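Oxidoreductase, NAD-binding/iron-sulfur cluster-binding protein (Nitratireductor pacificus pht-3B, PDB 6ZXU) probably removes halogen atoms from organohalide substrates by reduction, using a bound cobalamin and two [4Fe-4S] clusters that are thought to supply the electrons. Local coordinates at residues A[496-501]-A[566-571]. Sequence-based numbering, arbitrary orientation.
Sequences GEVSRI and EIWKAD. With SF4 (iron/sulfur cluster), chain D.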
# COMPACT_ATOMS: atom_id res chain seq x y z
N GLY A 496 -1.08 -15.30 -1.01
CA GLY A 496 -0.67 -15.34 -2.39
C GLY A 496 -0.04 -16.65 -2.74
O GLY A 496 0.27 -17.43 -1.91
N GLU A 497 0.09 -16.89 -4.04
CA GLU A 497 0.90 -17.98 -4.60
C GLU A 497 2.13 -17.40 -5.30
O GLU A 497 2.16 -16.25 -5.75
CB GLU A 497 0.11 -18.77 -5.66
CG GLU A 497 -0.82 -19.86 -5.18
CD GLU A 497 -1.28 -20.77 -6.33
OE1 GLU A 497 -0.44 -21.51 -6.90
OE2 GLU A 497 -2.47 -20.83 -6.67
N VAL A 498 3.18 -18.20 -5.31
CA VAL A 498 4.36 -17.98 -6.15
C VAL A 498 3.95 -17.70 -7.60
O VAL A 498 3.20 -18.47 -8.22
CB VAL A 498 5.27 -19.23 -6.09
CG1 VAL A 498 6.33 -19.25 -7.18
CG2 VAL A 498 5.96 -19.25 -4.71
N SER A 499 4.49 -16.60 -8.17
CA SER A 499 4.18 -16.16 -9.51
C SER A 499 5.47 -16.07 -10.36
O SER A 499 6.58 -16.05 -9.85
CB SER A 499 3.45 -14.84 -9.53
OG SER A 499 4.36 -13.77 -9.35
N ARG A 500 5.26 -15.96 -11.67
CA ARG A 500 6.42 -15.80 -12.57
C ARG A 500 7.20 -14.53 -12.29
O ARG A 500 8.42 -14.49 -12.42
CB ARG A 500 5.95 -15.89 -14.02
CG ARG A 500 7.08 -15.64 -15.05
CD ARG A 500 6.63 -15.78 -16.52
NE ARG A 500 6.12 -17.08 -16.80
CZ ARG A 500 6.83 -18.18 -16.98
NH1 ARG A 500 8.17 -18.11 -17.02
NH2 ARG A 500 6.21 -19.30 -17.22
N ILE A 501 6.57 -13.47 -11.88
CA ILE A 501 7.31 -12.24 -11.51
C ILE A 501 8.54 -12.51 -10.70
O ILE A 501 9.58 -12.01 -11.00
CB ILE A 501 6.38 -11.21 -10.86
CG1 ILE A 501 5.31 -10.82 -11.85
CG2 ILE A 501 7.13 -10.01 -10.44
CD1 ILE A 501 4.22 -9.79 -11.35
N GLU A 566 11.19 -24.01 -4.48
CA GLU A 566 10.85 -23.92 -5.88
C GLU A 566 10.31 -22.48 -6.16
O GLU A 566 9.42 -21.97 -5.46
CB GLU A 566 9.74 -24.93 -6.19
CG GLU A 566 9.16 -24.89 -7.59
CD GLU A 566 8.01 -25.89 -7.81
OE1 GLU A 566 7.44 -26.50 -6.83
OE2 GLU A 566 7.61 -26.01 -9.00
N ILE A 567 10.81 -21.87 -7.22
CA ILE A 567 10.49 -20.49 -7.52
C ILE A 567 10.82 -20.21 -8.99
O ILE A 567 11.62 -20.91 -9.60
CB ILE A 567 11.31 -19.59 -6.56
CG1 ILE A 567 10.64 -18.21 -6.48
CG2 ILE A 567 12.78 -19.55 -6.90
CD1 ILE A 567 10.97 -17.42 -5.27
N TRP A 568 10.18 -19.19 -9.56
CA TRP A 568 10.65 -18.57 -10.81
C TRP A 568 11.65 -17.47 -10.40
O TRP A 568 11.24 -16.45 -9.89
CB TRP A 568 9.50 -17.91 -11.58
CG TRP A 568 8.69 -18.84 -12.49
CD1 TRP A 568 9.10 -19.36 -13.68
CD2 TRP A 568 7.37 -19.31 -12.28
NE1 TRP A 568 8.13 -20.15 -14.20
CE2 TRP A 568 7.05 -20.15 -13.36
CE3 TRP A 568 6.45 -19.17 -11.25
CZ2 TRP A 568 5.80 -20.78 -13.49
CZ3 TRP A 568 5.23 -19.76 -11.38
CH2 TRP A 568 4.92 -20.60 -12.47
N LYS A 569 12.93 -17.68 -10.57
CA LYS A 569 13.89 -16.71 -10.06
C LYS A 569 14.16 -15.66 -11.10
O LYS A 569 14.62 -15.94 -12.22
CB LYS A 569 15.22 -17.38 -9.58
CG LYS A 569 16.03 -16.42 -8.69
CD LYS A 569 15.36 -16.34 -7.33
CE LYS A 569 15.64 -15.08 -6.64
NZ LYS A 569 14.85 -15.01 -5.39
N ALA A 570 13.76 -14.43 -10.80
CA ALA A 570 14.08 -13.29 -11.59
C ALA A 570 15.54 -12.92 -11.38
O ALA A 570 16.16 -13.34 -10.40
CB ALA A 570 13.23 -12.11 -11.23
N ASP A 571 16.07 -12.11 -12.26
CA ASP A 571 17.48 -11.60 -12.13
C ASP A 571 17.48 -10.34 -11.28
O ASP A 571 17.16 -9.26 -11.75
CB ASP A 571 18.09 -11.33 -13.49
CG ASP A 571 19.59 -11.11 -13.43
OD1 ASP A 571 20.09 -10.38 -12.55
OD2 ASP A 571 20.32 -11.75 -14.27
FE1 SF4 D . 3.52 -12.97 -15.08
FE2 SF4 D . 1.23 -13.79 -16.48
FE3 SF4 D . 0.95 -12.46 -14.14
FE4 SF4 D . 1.93 -15.00 -14.05
S1 SF4 D . -0.10 -14.27 -14.78
S2 SF4 D . 2.73 -13.25 -13.00
S3 SF4 D . 3.10 -14.93 -15.96
S4 SF4 D . 1.89 -11.78 -16.07
O HOH W 1 8.54 -16.82 -8.15
O HOH W 2 11.12 -14.57 -12.78
O HOH W 3 7.09 -21.95 -16.79
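The face of the Trp-568 indole packs on the backbone at Arg-500, and its NE1 side leans over one guanidinium face, in a buried, water-bridged contact where a loop beside an iron-sulfur cluster and the cobalamin meets the 4Fe-4S dicluster domain. No direct hydrogen bond joins the segments. Trp-568 CG stands anti to its carbonyl carbon (chi1 -85°), on the side of 496-501, and chi2 (-73°) turns a ring face to Arg-500 CA, 3.3 Å above the plane and toward the rim. Guanidinium and indole planes are 51° apart; Arg-500 NH1 and Trp-568 NE1 (3.5 Å) are both donors, and NH1 bonds instead to Ser-555 O and Gly-557 O. One water accepts from Arg-500 NH2 (2.8 Å) and, weakly, from Trp-568 NE1; another links Ser-499 O (2.7 Å) to Trp-568 N. On the side away from the indole, Arg-500 CB lies 3.6 Å from cluster S3; the cluster ligand Cys-539 touches Trp-568. An alanine in place of Trp-568 would probably take cover from one guanidinium face and the Arg-500 backbone, open a gap beside Cys-539 and cost the shared water its weak NE1 donor. The guanidinium, with S3 at its edge, probably offsets some cluster charge, which could influence its reduction potential.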